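Local coordinates for protein oxidoreductase YdhF (Escherichia coli, PDB 1OG6) that probably works as an NADPH-dependent oxidoreductase of the aldo-keto reductase family, holding its cofactor at one end of an alpha/beta barrel, at residues V81-I86 with L124-R129; F155-F160 with A177-E182. All blocks are in the same frame, centred on the assembly; numbering follows the deposited sequence.

Contact 1 of 2, residues V81-I86 with L124-R129; sequences VSKCGI and LLLIHR. With NAP (NADP nicotinamide-adenine-dinucleotide phosphate), chain F.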
ATOM      1  N   VAL C  81     -29.419   3.488   5.989  1.00 24.47           N
ATOM      2  CA  VAL C  81     -28.187   2.993   5.397  1.00 24.41           C
ATOM      3  C   VAL C  81     -28.303   1.479   5.350  1.00 24.94           C
ATOM      4  O   VAL C  81     -28.732   0.851   6.316  1.00 24.90           O
ATOM      5  CB  VAL C  81     -26.958   3.362   6.264  1.00 23.10           C
ATOM      6  CG1 VAL C  81     -25.713   2.734   5.690  1.00 23.58           C
ATOM      7  CG2 VAL C  81     -26.796   4.855   6.338  1.00 21.31           C
ATOM      8  N   SER C  82     -27.938   0.883   4.229  1.00 24.75           N
ATOM      9  CA  SER C  82     -28.012  -0.558   4.132  1.00 26.51           C
ATOM     10  C   SER C  82     -26.904  -1.029   3.221  1.00 29.16           C
ATOM     11  O   SER C  82     -26.255  -0.226   2.553  1.00 29.10           O
ATOM     12  CB  SER C  82     -29.372  -0.993   3.590  1.00 26.34           C
ATOM     13  OG  SER C  82     -29.606  -2.362   3.869  1.00 25.17           O
ATOM     14  N   LYS C  83     -26.690  -2.338   3.190  1.00 32.28           N
ATOM     15  CA  LYS C  83     -25.629  -2.909   2.380  1.00 33.32           C
ATOM     16  C   LYS C  83     -26.152  -4.105   1.620  1.00 34.83           C
ATOM     17  O   LYS C  83     -27.318  -4.472   1.745  1.00 35.33           O
ATOM     18  CB  LYS C  83     -24.487  -3.346   3.287  1.00 33.34           C
ATOM     19  CG  LYS C  83     -24.304  -2.430   4.482  1.00 34.97           C
ATOM     20  CD  LYS C  83     -23.381  -3.019   5.519  1.00 34.30           C
ATOM     21  CE  LYS C  83     -23.459  -2.219   6.800  1.00 34.01           C
ATOM     22  NZ  LYS C  83     -24.787  -2.352   7.445  1.00 31.36           N
ATOM     23  N   CYS C  84     -25.273  -4.705   0.830  1.00 36.61           N
ATOM     24  CA  CYS C  84     -25.603  -5.884   0.044  1.00 38.06           C
ATOM     25  C   CYS C  84     -24.299  -6.337  -0.582  1.00 38.71           C
ATOM     26  O   CYS C  84     -23.413  -5.516  -0.819  1.00 38.09           O
ATOM     27  CB  CYS C  84     -26.604  -5.540  -1.063  1.00 38.53           C
ATOM     28  SG  CYS C  84     -25.859  -4.790  -2.536  1.00 37.83           S
ATOM     29  N   GLY C  85     -24.174  -7.630  -0.849  1.00 39.41           N
ATOM     30  CA  GLY C  85     -22.951  -8.116  -1.454  1.00 40.70           C
ATOM     31  C   GLY C  85     -22.426  -9.346  -0.759  1.00 42.43           C
ATOM     32  O   GLY C  85     -21.336  -9.826  -1.064  1.00 42.41           O
ATOM     33  N   ILE C  86     -23.199  -9.859   0.190  1.00 44.59           N
ATOM     34  CA  ILE C  86     -22.796 -11.056   0.910  1.00 46.72           C
ATOM     35  C   ILE C  86     -23.860 -12.156   0.798  1.00 47.55           C
ATOM     36  O   ILE C  86     -25.058 -11.880   0.680  1.00 47.54           O
ATOM     37  CB  ILE C  86     -22.510 -10.751   2.408  1.00 46.56           C
ATOM     38  CG1 ILE C  86     -21.412  -9.692   2.523  1.00 46.07           C
ATOM     39  CG2 ILE C  86     -22.047 -12.012   3.125  1.00 47.52           C
ATOM     40  CD1 ILE C  86     -20.916  -9.463   3.931  1.00 44.45           C
ATOM     41  N   LEU C 124     -28.344   5.483   1.703  1.00 28.25           N
ATOM     42  CA  LEU C 124     -27.028   4.904   1.462  1.00 26.11           C
ATOM     43  C   LEU C 124     -27.060   3.402   1.239  1.00 24.56           C
ATOM     44  O   LEU C 124     -27.655   2.663   2.024  1.00 24.10           O
ATOM     45  CB  LEU C 124     -26.094   5.176   2.644  1.00 25.34           C
ATOM     46  CG  LEU C 124     -24.730   5.840   2.415  1.00 25.06           C
ATOM     47  CD1 LEU C 124     -23.843   5.500   3.598  1.00 25.47           C
ATOM     48  CD2 LEU C 124     -24.077   5.363   1.135  1.00 24.93           C
ATOM     49  N   LEU C 125     -26.418   2.963   0.160  1.00 23.44           N
ATOM     50  CA  LEU C 125     -26.305   1.548  -0.144  1.00 21.53           C
ATOM     51  C   LEU C 125     -24.818   1.332  -0.112  1.00 20.79           C
ATOM     52  O   LEU C 125     -24.064   2.031  -0.782  1.00 19.02           O
ATOM     53  CB  LEU C 125     -26.818   1.203  -1.536  1.00 22.29           C
ATOM     54  CG  LEU C 125     -27.410  -0.204  -1.709  1.00 21.42           C
ATOM     55  CD1 LEU C 125     -27.224  -0.618  -3.149  1.00 20.30           C
ATOM     56  CD2 LEU C 125     -26.743  -1.215  -0.805  1.00 20.28           C
ATOM     57  N   LEU C 126     -24.408   0.363   0.684  1.00 21.50           N
ATOM     58  CA  LEU C 126     -23.009   0.031   0.861  1.00 21.76           C
ATOM     59  C   LEU C 126     -22.687  -1.380   0.359  1.00 22.69           C
ATOM     60  O   LEU C 126     -23.390  -2.333   0.706  1.00 23.53           O
ATOM     61  CB  LEU C 126     -22.680   0.099   2.356  1.00 20.37           C
ATOM     62  CG  LEU C 126     -22.033   1.289   3.055  1.00 17.91           C
ATOM     63  CD1 LEU C 126     -22.577   2.607   2.569  1.00 17.90           C
ATOM     64  CD2 LEU C 126     -22.266   1.100   4.532  1.00 16.60           C
ATOM     65  N   ILE C 127     -21.647  -1.525  -0.459  1.00 21.79           N
ATOM     66  CA  ILE C 127     -21.251  -2.864  -0.879  1.00 22.28           C
ATOM     67  C   ILE C 127     -20.680  -3.444   0.422  1.00 22.96           C
ATOM     68  O   ILE C 127     -19.560  -3.138   0.815  1.00 22.51           O
ATOM     69  CB  ILE C 127     -20.142  -2.849  -1.959  1.00 21.36           C
ATOM     70  CG1 ILE C 127     -20.652  -2.168  -3.226  1.00 20.12           C
ATOM     71  CG2 ILE C 127     -19.700  -4.269  -2.269  1.00 18.09           C
ATOM     72  CD1 ILE C 127     -21.769  -2.897  -3.895  1.00 17.93           C
ATOM     73  N   HIS C 128     -21.479  -4.264   1.090  1.00 23.68           N
ATOM     74  CA  HIS C 128     -21.122  -4.873   2.368  1.00 24.67           C
ATOM     75  C   HIS C 128     -19.663  -5.255   2.607  1.00 24.77           C
ATOM     76  O   HIS C 128     -19.084  -4.876   3.616  1.00 25.13           O
ATOM     77  CB  HIS C 128     -21.988  -6.112   2.598  1.00 27.20           C
ATOM     78  CG  HIS C 128     -22.370  -6.336   4.029  1.00 28.87           C
ATOM     79  ND1 HIS C 128     -21.523  -6.059   5.080  1.00 29.56           N
ATOM     80  CD2 HIS C 128     -23.496  -6.851   4.578  1.00 30.56           C
ATOM     81  CE1 HIS C 128     -22.109  -6.395   6.216  1.00 30.53           C
ATOM     82  NE2 HIS C 128     -23.307  -6.880   5.939  1.00 31.62           N
ATOM     83  N   ARG C 129     -19.062  -6.004   1.690  1.00 25.06           N
ATOM     84  CA  ARG C 129     -17.689  -6.461   1.885  1.00 24.63           C
ATOM     85  C   ARG C 129     -16.965  -6.626   0.530  1.00 23.66           C
ATOM     86  O   ARG C 129     -17.602  -6.925  -0.478  1.00 23.21           O
ATOM     87  CB  ARG C 129     -17.765  -7.783   2.667  1.00 24.60           C
ATOM     88  CG  ARG C 129     -16.457  -8.418   3.073  1.00 29.85           C
ATOM     89  CD  ARG C 129     -15.871  -7.843   4.359  1.00 31.79           C
ATOM     90  NE  ARG C 129     -16.671  -8.149   5.542  1.00 32.80           N
ATOM     91  CZ  ARG C 129     -16.223  -8.053   6.793  1.00 33.19           C
ATOM     92  NH1 ARG C 129     -14.980  -7.665   7.035  1.00 32.16           N
ATOM     93  NH2 ARG C 129     -17.019  -8.349   7.811  1.00 34.06           N
TER
HETATM   94  PA  NAP F1299     -20.599  -2.400  19.497  1.00 65.10           P
HETATM   95  O1A NAP F1299     -19.319  -2.873  19.855  0.62 64.24           O
HETATM   96  O2A NAP F1299     -21.035  -0.950  19.473  0.65 64.98           O
HETATM   97  O5B NAP F1299     -21.712  -3.128  20.395  1.00 64.28           O
HETATM   98  C5B NAP F1299     -21.471  -3.204  21.816  1.00 64.53           C
HETATM   99  C4B NAP F1299     -22.255  -4.481  22.274  0.78 63.66           C
HETATM  100  O4B NAP F1299     -21.951  -4.537  23.721  0.99 64.03           O
HETATM  101  C3B NAP F1299     -23.800  -4.362  22.224  0.60 63.31           C
HETATM  102  O3B NAP F1299     -24.261  -5.617  21.735  1.00 61.10           O
HETATM  103  C2B NAP F1299     -24.280  -4.119  23.641  0.90 63.55           C
HETATM  104  O2B NAP F1299     -25.407  -4.912  24.007  0.32 64.46           O
HETATM  105  C1B NAP F1299     -23.071  -4.466  24.558  1.00 63.65           C
HETATM  106  N9A NAP F1299     -22.889  -3.432  25.565  0.87 63.23           N
HETATM  107  C8A NAP F1299     -22.945  -2.052  25.484  1.00 63.22           C
HETATM  108  N7A NAP F1299     -22.724  -1.430  26.628  0.62 63.21           N
HETATM  109  C5A NAP F1299     -22.509  -2.477  27.516  1.00 62.95           C
HETATM  110  C6A NAP F1299     -22.223  -2.449  28.892  0.75 63.05           C
HETATM  111  N6A NAP F1299     -22.092  -1.359  29.673  0.65 63.07           N
HETATM  112  N1A NAP F1299     -22.054  -3.689  29.536  0.84 63.50           N
HETATM  113  N3A NAP F1299     -22.448  -4.952  27.467  1.00 62.63           N
HETATM  114  C4A NAP F1299     -22.612  -3.717  26.856  0.08 63.07           C
HETATM  115  O3  NAP F1299     -20.925  -2.920  18.032  0.77 64.09           O
HETATM  116  PN  NAP F1299     -21.703  -4.185  17.506  1.00 63.03           P
HETATM  117  O1N NAP F1299     -21.020  -5.323  16.881  0.51 63.25           O
HETATM  118  O2N NAP F1299     -23.149  -3.873  17.287  0.87 62.48           O
HETATM  119  O5D NAP F1299     -21.381  -3.580  16.036  0.20 62.07           O
HETATM  120  C5D NAP F1299     -21.511  -2.147  15.683  1.00 60.15           C
HETATM  121  C4D NAP F1299     -22.528  -1.928  14.574  0.86 59.72           C
HETATM  122  O4D NAP F1299     -21.931  -1.900  13.251  0.38 59.19           O
HETATM  123  C3D NAP F1299     -23.743  -2.920  14.481  1.00 59.64           C
HETATM  124  O3D NAP F1299     -24.902  -2.409  15.149  0.60 60.33           O
HETATM  125  O2D NAP F1299     -25.100  -2.499  12.433  1.00 58.46           O
HETATM  126  C1D NAP F1299     -22.718  -2.689  12.305  1.00 58.72           C
HETATM  127  N1N NAP F1299     -21.836  -3.764  11.715  0.62 57.85           N
HETATM  128  C2N NAP F1299     -21.239  -3.611  10.436  1.00 57.16           C
HETATM  129  C3N NAP F1299     -20.457  -4.648   9.927  0.81 57.37           C
HETATM  130  C7N NAP F1299     -19.814  -4.478   8.543  0.35 57.19           C
HETATM  131  O7N NAP F1299     -19.152  -5.402   8.145  1.00 57.01           O
HETATM  132  N7N NAP F1299     -19.979  -3.388   7.843  1.00 56.79           N
HETATM  133  C4N NAP F1299     -20.243  -5.889  10.681  1.00 57.29           C
HETATM  134  C5N NAP F1299     -20.855  -6.005  11.963  0.56 57.44           C
HETATM  135  C6N NAP F1299     -21.658  -4.957  12.502  0.76 57.27           C
HETATM  136  P2B NAP F1299     -26.618  -4.387  24.945  1.00 65.03           P
HETATM  137  O1X NAP F1299     -27.669  -3.331  24.622  0.58 64.55           O
HETATM  138  O2X NAP F1299     -26.901  -5.455  25.976  1.00 64.90           O
HETATM  139  O3X NAP F1299     -27.392  -5.117  23.869  0.91 65.47           O

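Contact 2 of 2, residues F155-F160 with A177-E182; sequences FGVSNF and ATNQVE. With NAP (NADP nicotinamide-adenine-dinucleotide phosphate), chain F.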
ATOM      1  N   PHE C 155     -24.121   6.206  -2.538  1.00 33.77           N
ATOM      2  CA  PHE C 155     -23.475   4.912  -2.520  1.00 32.73           C
ATOM      3  C   PHE C 155     -22.167   4.938  -1.745  1.00 32.03           C
ATOM      4  O   PHE C 155     -21.516   5.973  -1.640  1.00 31.70           O
ATOM      5  CB  PHE C 155     -23.236   4.447  -3.954  1.00 32.55           C
ATOM      6  CG  PHE C 155     -24.468   4.460  -4.798  1.00 31.37           C
ATOM      7  CD1 PHE C 155     -24.802   5.581  -5.543  1.00 31.16           C
ATOM      8  CD2 PHE C 155     -25.324   3.366  -4.811  1.00 32.20           C
ATOM      9  CE1 PHE C 155     -25.975   5.618  -6.295  1.00 31.10           C
ATOM     10  CE2 PHE C 155     -26.503   3.391  -5.558  1.00 32.75           C
ATOM     11  CZ  PHE C 155     -26.828   4.522  -6.302  1.00 31.77           C
ATOM     12  N   GLY C 156     -21.799   3.786  -1.198  1.00 30.88           N
ATOM     13  CA  GLY C 156     -20.574   3.685  -0.436  1.00 30.18           C
ATOM     14  C   GLY C 156     -20.141   2.243  -0.338  1.00 30.01           C
ATOM     15  O   GLY C 156     -20.844   1.347  -0.797  1.00 30.83           O
ATOM     16  N   VAL C 157     -18.985   2.017   0.273  1.00 28.88           N
ATOM     17  CA  VAL C 157     -18.437   0.676   0.431  1.00 27.06           C
ATOM     18  C   VAL C 157     -18.227   0.352   1.908  1.00 26.92           C
ATOM     19  O   VAL C 157     -18.471   1.189   2.767  1.00 28.84           O
ATOM     20  CB  VAL C 157     -17.099   0.574  -0.302  1.00 26.00           C
ATOM     21  CG1 VAL C 157     -17.303   0.831  -1.784  1.00 26.93           C
ATOM     22  CG2 VAL C 157     -16.137   1.594   0.260  1.00 25.00           C
ATOM     23  N   SER C 158     -17.775  -0.858   2.209  1.00 26.31           N
ATOM     24  CA  SER C 158     -17.539  -1.236   3.594  1.00 25.29           C
ATOM     25  C   SER C 158     -16.417  -2.261   3.717  1.00 25.56           C
ATOM     26  O   SER C 158     -16.444  -3.303   3.070  1.00 25.83           O
ATOM     27  CB  SER C 158     -18.816  -1.787   4.205  1.00 25.97           C
ATOM     28  OG  SER C 158     -18.614  -2.138   5.557  1.00 27.45           O
ATOM     29  N   ASN C 159     -15.431  -1.943   4.553  1.00 24.77           N
ATOM     30  CA  ASN C 159     -14.268  -2.790   4.793  1.00 22.96           C
ATOM     31  C   ASN C 159     -13.399  -2.895   3.549  1.00 23.29           C
ATOM     32  O   ASN C 159     -12.810  -3.937   3.283  1.00 23.38           O
ATOM     33  CB  ASN C 159     -14.704  -4.179   5.226  1.00 21.89           C
ATOM     34  CG  ASN C 159     -15.677  -4.145   6.366  1.00 23.10           C
ATOM     35  OD1 ASN C 159     -15.337  -3.764   7.480  1.00 23.91           O
ATOM     36  ND2 ASN C 159     -16.909  -4.541   6.094  1.00 23.75           N
ATOM     37  N   PHE C 160     -13.329  -1.810   2.786  1.00 23.77           N
ATOM     38  CA  PHE C 160     -12.521  -1.773   1.574  1.00 23.13           C
ATOM     39  C   PHE C 160     -11.121  -1.252   1.831  1.00 23.26           C
ATOM     40  O   PHE C 160     -10.915  -0.311   2.594  1.00 22.87           O
ATOM     41  CB  PHE C 160     -13.148  -0.872   0.508  1.00 22.44           C
ATOM     42  CG  PHE C 160     -14.220  -1.528  -0.299  1.00 21.89           C
ATOM     43  CD1 PHE C 160     -14.406  -1.173  -1.628  1.00 22.36           C
ATOM     44  CD2 PHE C 160     -15.061  -2.474   0.265  1.00 20.88           C
ATOM     45  CE1 PHE C 160     -15.411  -1.746  -2.386  1.00 22.70           C
ATOM     46  CE2 PHE C 160     -16.073  -3.052  -0.486  1.00 22.37           C
ATOM     47  CZ  PHE C 160     -16.250  -2.688  -1.817  1.00 22.04           C
ATOM     48  N   ALA C 177     -19.753   8.022  -0.675  1.00 27.96           N
ATOM     49  CA  ALA C 177     -20.144   8.670   0.558  1.00 26.36           C
ATOM     50  C   ALA C 177     -19.409   8.194   1.796  1.00 25.87           C
ATOM     51  O   ALA C 177     -19.249   8.961   2.731  1.00 26.97           O
ATOM     52  CB  ALA C 177     -21.636   8.528   0.763  1.00 25.52           C
ATOM     53  N   THR C 178     -18.952   6.948   1.822  1.00 25.11           N
ATOM     54  CA  THR C 178     -18.266   6.457   3.019  1.00 23.34           C
ATOM     55  C   THR C 178     -17.587   5.100   2.831  1.00 23.53           C
ATOM     56  O   THR C 178     -17.601   4.531   1.748  1.00 23.09           O
ATOM     57  CB  THR C 178     -19.260   6.355   4.207  1.00 21.08           C
ATOM     58  OG1 THR C 178     -18.533   6.206   5.424  1.00 19.18           O
ATOM     59  CG2 THR C 178     -20.183   5.157   4.051  1.00 20.06           C
ATOM     60  N   ASN C 179     -16.984   4.601   3.903  1.00 23.42           N
ATOM     61  CA  ASN C 179     -16.303   3.306   3.910  1.00 22.51           C
ATOM     62  C   ASN C 179     -16.402   2.788   5.347  1.00 22.97           C
ATOM     63  O   ASN C 179     -15.472   2.926   6.141  1.00 22.91           O
ATOM     64  CB  ASN C 179     -14.834   3.457   3.471  1.00 19.61           C
ATOM     65  CG  ASN C 179     -14.088   2.123   3.433  1.00 18.95           C
ATOM     66  OD1 ASN C 179     -14.704   1.067   3.370  1.00 18.04           O
ATOM     67  ND2 ASN C 179     -12.759   2.172   3.462  1.00 16.35           N
ATOM     68  N   GLN C 180     -17.553   2.206   5.674  1.00 22.64           N
ATOM     69  CA  GLN C 180     -17.795   1.697   7.012  1.00 22.66           C
ATOM     70  C   GLN C 180     -16.765   0.683   7.451  1.00 23.08           C
ATOM     71  O   GLN C 180     -16.795  -0.456   7.016  1.00 24.79           O
ATOM     72  CB  GLN C 180     -19.178   1.062   7.108  1.00 22.15           C
ATOM     73  CG  GLN C 180     -19.451   0.519   8.494  1.00 23.73           C
ATOM     74  CD  GLN C 180     -20.899   0.183   8.725  1.00 25.63           C
ATOM     75  OE1 GLN C 180     -21.791   0.953   8.375  1.00 27.25           O
ATOM     76  NE2 GLN C 180     -21.144  -0.962   9.338  1.00 24.73           N
ATOM     77  N   VAL C 181     -15.870   1.093   8.338  1.00 22.58           N
ATOM     78  CA  VAL C 181     -14.833   0.200   8.827  1.00 22.60           C
ATOM     79  C   VAL C 181     -14.881   0.065  10.349  1.00 23.39           C
ATOM     80  O   VAL C 181     -15.571   0.837  11.016  1.00 23.03           O
ATOM     81  CB  VAL C 181     -13.452   0.716   8.399  1.00 21.84           C
ATOM     82  CG1 VAL C 181     -13.293   0.567   6.912  1.00 21.69           C
ATOM     83  CG2 VAL C 181     -13.299   2.173   8.773  1.00 21.08           C
ATOM     84  N   GLU C 182     -14.161  -0.914  10.897  1.00 22.84           N
ATOM     85  CA  GLU C 182     -14.138  -1.102  12.347  1.00 23.25           C
ATOM     86  C   GLU C 182     -13.015  -0.322  13.009  1.00 23.68           C
ATOM     87  O   GLU C 182     -11.857  -0.477  12.628  1.00 24.31           O
ATOM     88  CB  GLU C 182     -13.965  -2.572  12.716  1.00 23.80           C
ATOM     89  CG  GLU C 182     -13.381  -2.746  14.120  1.00 27.79           C
ATOM     90  CD  GLU C 182     -13.550  -4.141  14.692  1.00 30.56           C
ATOM     91  OE1 GLU C 182     -13.379  -5.123  13.929  1.00 31.40           O
ATOM     92  OE2 GLU C 182     -13.838  -4.244  15.911  1.00 30.55           O
TER
HETATM   93  PA  NAP F1299     -20.599  -2.400  19.497  1.00 65.10           P
HETATM   94  O1A NAP F1299     -19.319  -2.873  19.855  0.62 64.24           O
HETATM   95  O2A NAP F1299     -21.035  -0.950  19.473  0.65 64.98           O
HETATM   96  O5B NAP F1299     -21.712  -3.128  20.395  1.00 64.28           O
HETATM   97  C5B NAP F1299     -21.471  -3.204  21.816  1.00 64.53           C
HETATM   98  C4B NAP F1299     -22.255  -4.481  22.274  0.78 63.66           C
HETATM   99  O4B NAP F1299     -21.951  -4.537  23.721  0.99 64.03           O
HETATM  100  C3B NAP F1299     -23.800  -4.362  22.224  0.60 63.31           C
HETATM  101  O3B NAP F1299     -24.261  -5.617  21.735  1.00 61.10           O
HETATM  102  C2B NAP F1299     -24.280  -4.119  23.641  0.90 63.55           C
HETATM  103  O2B NAP F1299     -25.407  -4.912  24.007  0.32 64.46           O
HETATM  104  C1B NAP F1299     -23.071  -4.466  24.558  1.00 63.65           C
HETATM  105  N9A NAP F1299     -22.889  -3.432  25.565  0.87 63.23           N
HETATM  106  C8A NAP F1299     -22.945  -2.052  25.484  1.00 63.22           C
HETATM  107  N7A NAP F1299     -22.724  -1.430  26.628  0.62 63.21           N
HETATM  108  C5A NAP F1299     -22.509  -2.477  27.516  1.00 62.95           C
HETATM  109  C6A NAP F1299     -22.223  -2.449  28.892  0.75 63.05           C
HETATM  110  N6A NAP F1299     -22.092  -1.359  29.673  0.65 63.07           N
HETATM  111  N1A NAP F1299     -22.054  -3.689  29.536  0.84 63.50           N
HETATM  112  N3A NAP F1299     -22.448  -4.952  27.467  1.00 62.63           N
HETATM  113  C4A NAP F1299     -22.612  -3.717  26.856  0.08 63.07           C
HETATM  114  O3  NAP F1299     -20.925  -2.920  18.032  0.77 64.09           O
HETATM  115  PN  NAP F1299     -21.703  -4.185  17.506  1.00 63.03           P
HETATM  116  O1N NAP F1299     -21.020  -5.323  16.881  0.51 63.25           O
HETATM  117  O2N NAP F1299     -23.149  -3.873  17.287  0.87 62.48           O
HETATM  118  O5D NAP F1299     -21.381  -3.580  16.036  0.20 62.07           O
HETATM  119  C5D NAP F1299     -21.511  -2.147  15.683  1.00 60.15           C
HETATM  120  C4D NAP F1299     -22.528  -1.928  14.574  0.86 59.72           C
HETATM  121  O4D NAP F1299     -21.931  -1.900  13.251  0.38 59.19           O
HETATM  122  C3D NAP F1299     -23.743  -2.920  14.481  1.00 59.64           C
HETATM  123  O3D NAP F1299     -24.902  -2.409  15.149  0.60 60.33           O
HETATM  124  O2D NAP F1299     -25.100  -2.499  12.433  1.00 58.46           O
HETATM  125  C1D NAP F1299     -22.718  -2.689  12.305  1.00 58.72           C
HETATM  126  N1N NAP F1299     -21.836  -3.764  11.715  0.62 57.85           N
HETATM  127  C2N NAP F1299     -21.239  -3.611  10.436  1.00 57.16           C
HETATM  128  C3N NAP F1299     -20.457  -4.648   9.927  0.81 57.37           C
HETATM  129  C7N NAP F1299     -19.814  -4.478   8.543  0.35 57.19           C
HETATM  130  O7N NAP F1299     -19.152  -5.402   8.145  1.00 57.01           O
HETATM  131  N7N NAP F1299     -19.979  -3.388   7.843  1.00 56.79           N
HETATM  132  C4N NAP F1299     -20.243  -5.889  10.681  1.00 57.29           C
HETATM  133  C5N NAP F1299     -20.855  -6.005  11.963  0.56 57.44           C
HETATM  134  C6N NAP F1299     -21.658  -4.957  12.502  0.76 57.27           C
HETATM  135  P2B NAP F1299     -26.618  -4.387  24.945  1.00 65.03           P
HETATM  136  O1X NAP F1299     -27.669  -3.331  24.622  0.58 64.55           O
HETATM  137  O2X NAP F1299     -26.901  -5.455  25.976  1.00 64.90           O
HETATM  138  O3X NAP F1299     -27.392  -5.117  23.869  0.91 65.47           O
HETATM  139  O   HOH W   1     -12.633  -3.158   8.992  1.00 29.02           O

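Contact 1 of 2, residues V81-I86 with L124-R129
Ser82 O is met from two directions by the neighbouring strand: Leu126 N donates to it at 2.7 Å, and the CA-H of Leu125 approaches the same oxygen at 3.2 Å between Leu125 CA and Ser82 O. Ser82 N in turn donates to Leu124 O at 2.8 Å, and Cys84 O accepts His128 N. These are the bonds of parallel strands. On one face of this sheet Val81 and Leu124 lie side by side, Val81 CG2 reaching Leu124 CB at 3.8 Å, and Lys83 CG rests on Leu126 CB; the other face carries the compact Cys84 beside Leu125. Gly85 suits the turn that follows, because at its phi of 133° a side chain would jam against the preceding carbonyl.

Beyond the strand, the His128 ring is gripped on both faces. Lys83 CD sits over its centre, 3.6 Å from the centroid, while Ile86 CD1 covers the opposite face nearer the rim, 3.4 Å from His128 CG. Two aliphatic CH-pi contacts therefore hold the imidazole between them, and the nicotinamide oxygen NAP O7N lies at its edge. The Lys83 chain passes extended across the ring, then bends at its last torsion (chi4 67°), which turns NZ from the imidazole toward a salt bridge with Asp50, a hydrogen bond with His51 O and a weak one with Tyr55, the proton donor by similarity. Asp50, Tyr55, Lys83 and His128 are consistent with the catalytic Asp-Tyr-Lys-His tetrad characteristic of aldo-keto reductases.

Contact 2 of 2, residues F155-F160 with A177-E182
Asn179 reaches out to Val157 and Phe160 with every atom of its side chain. Its CB lies 3.9 Å from Val157 CG2, and CG, anti to the backbone N (chi1 -179°), continues past the same methyl toward the turn after the neighbouring strand. There the tip divides. OD1 takes Phe160 N at 3.2 Å through a lone pair in its own plane, a nearly straight bond (168° at the hydrogen), while ND2 donates a hydrogen bond to Phe160 O, also 3.2 Å away and close to the amide plane. A carboxamide suits the place because it accepts and donates at once, holding both polar backbone atoms of one residue. An alanine here would probably leave Phe160 N and O without these mates and free the turn to shift.

The backbones pair in parallel, as expected of a beta-alpha-beta crossover in a TIM barrel, whose connecting helix 162-169 sends Phe165 against both Val157 and Asn179. Ala177 N donates to Phe155 O at 2.9 Å, and Val157 N to Thr178 O. At Gly156, between them, a side chain would point toward the neighbouring segment.

At the cofactor end, Ser158 OG serves in both roles: it donates to Gln180 O at 2.9 Å, on a lone pair, and accepts from NAP N7N at 2.9 Å. Asn159, with the positive phi of 67° that asparagine tolerates well, sends ND2 to NAP O7N at 3.2 Å, so the two residues clasp the two ends of the nicotinamide's carboxamide. Trp209 NE1 and a water both donate to Asn159 OD1.

In the fold
From the N terminus, the chain passes along strand 79-87, then through the short strand 98-99 and helix 103-116, and contact 1 closes that excursion when strand 122-127 comes in alongside. Helix 136-147 leads on to strand 152-158; helix 162-169 and a loop then bring back strand 179-182, and contact 2 closes this shorter circuit. The two loops follow in series, neither enclosing nor crossing the other. They join edge to edge, because strands 122-127 and 152-158 are neighbours: probable hydrogen bonds run from Gly156 N to Leu125 O and from Ile127 N to Gly156 O. Four consecutive barrel strands are thus tied together, and both contacts end beside the nicotinamide.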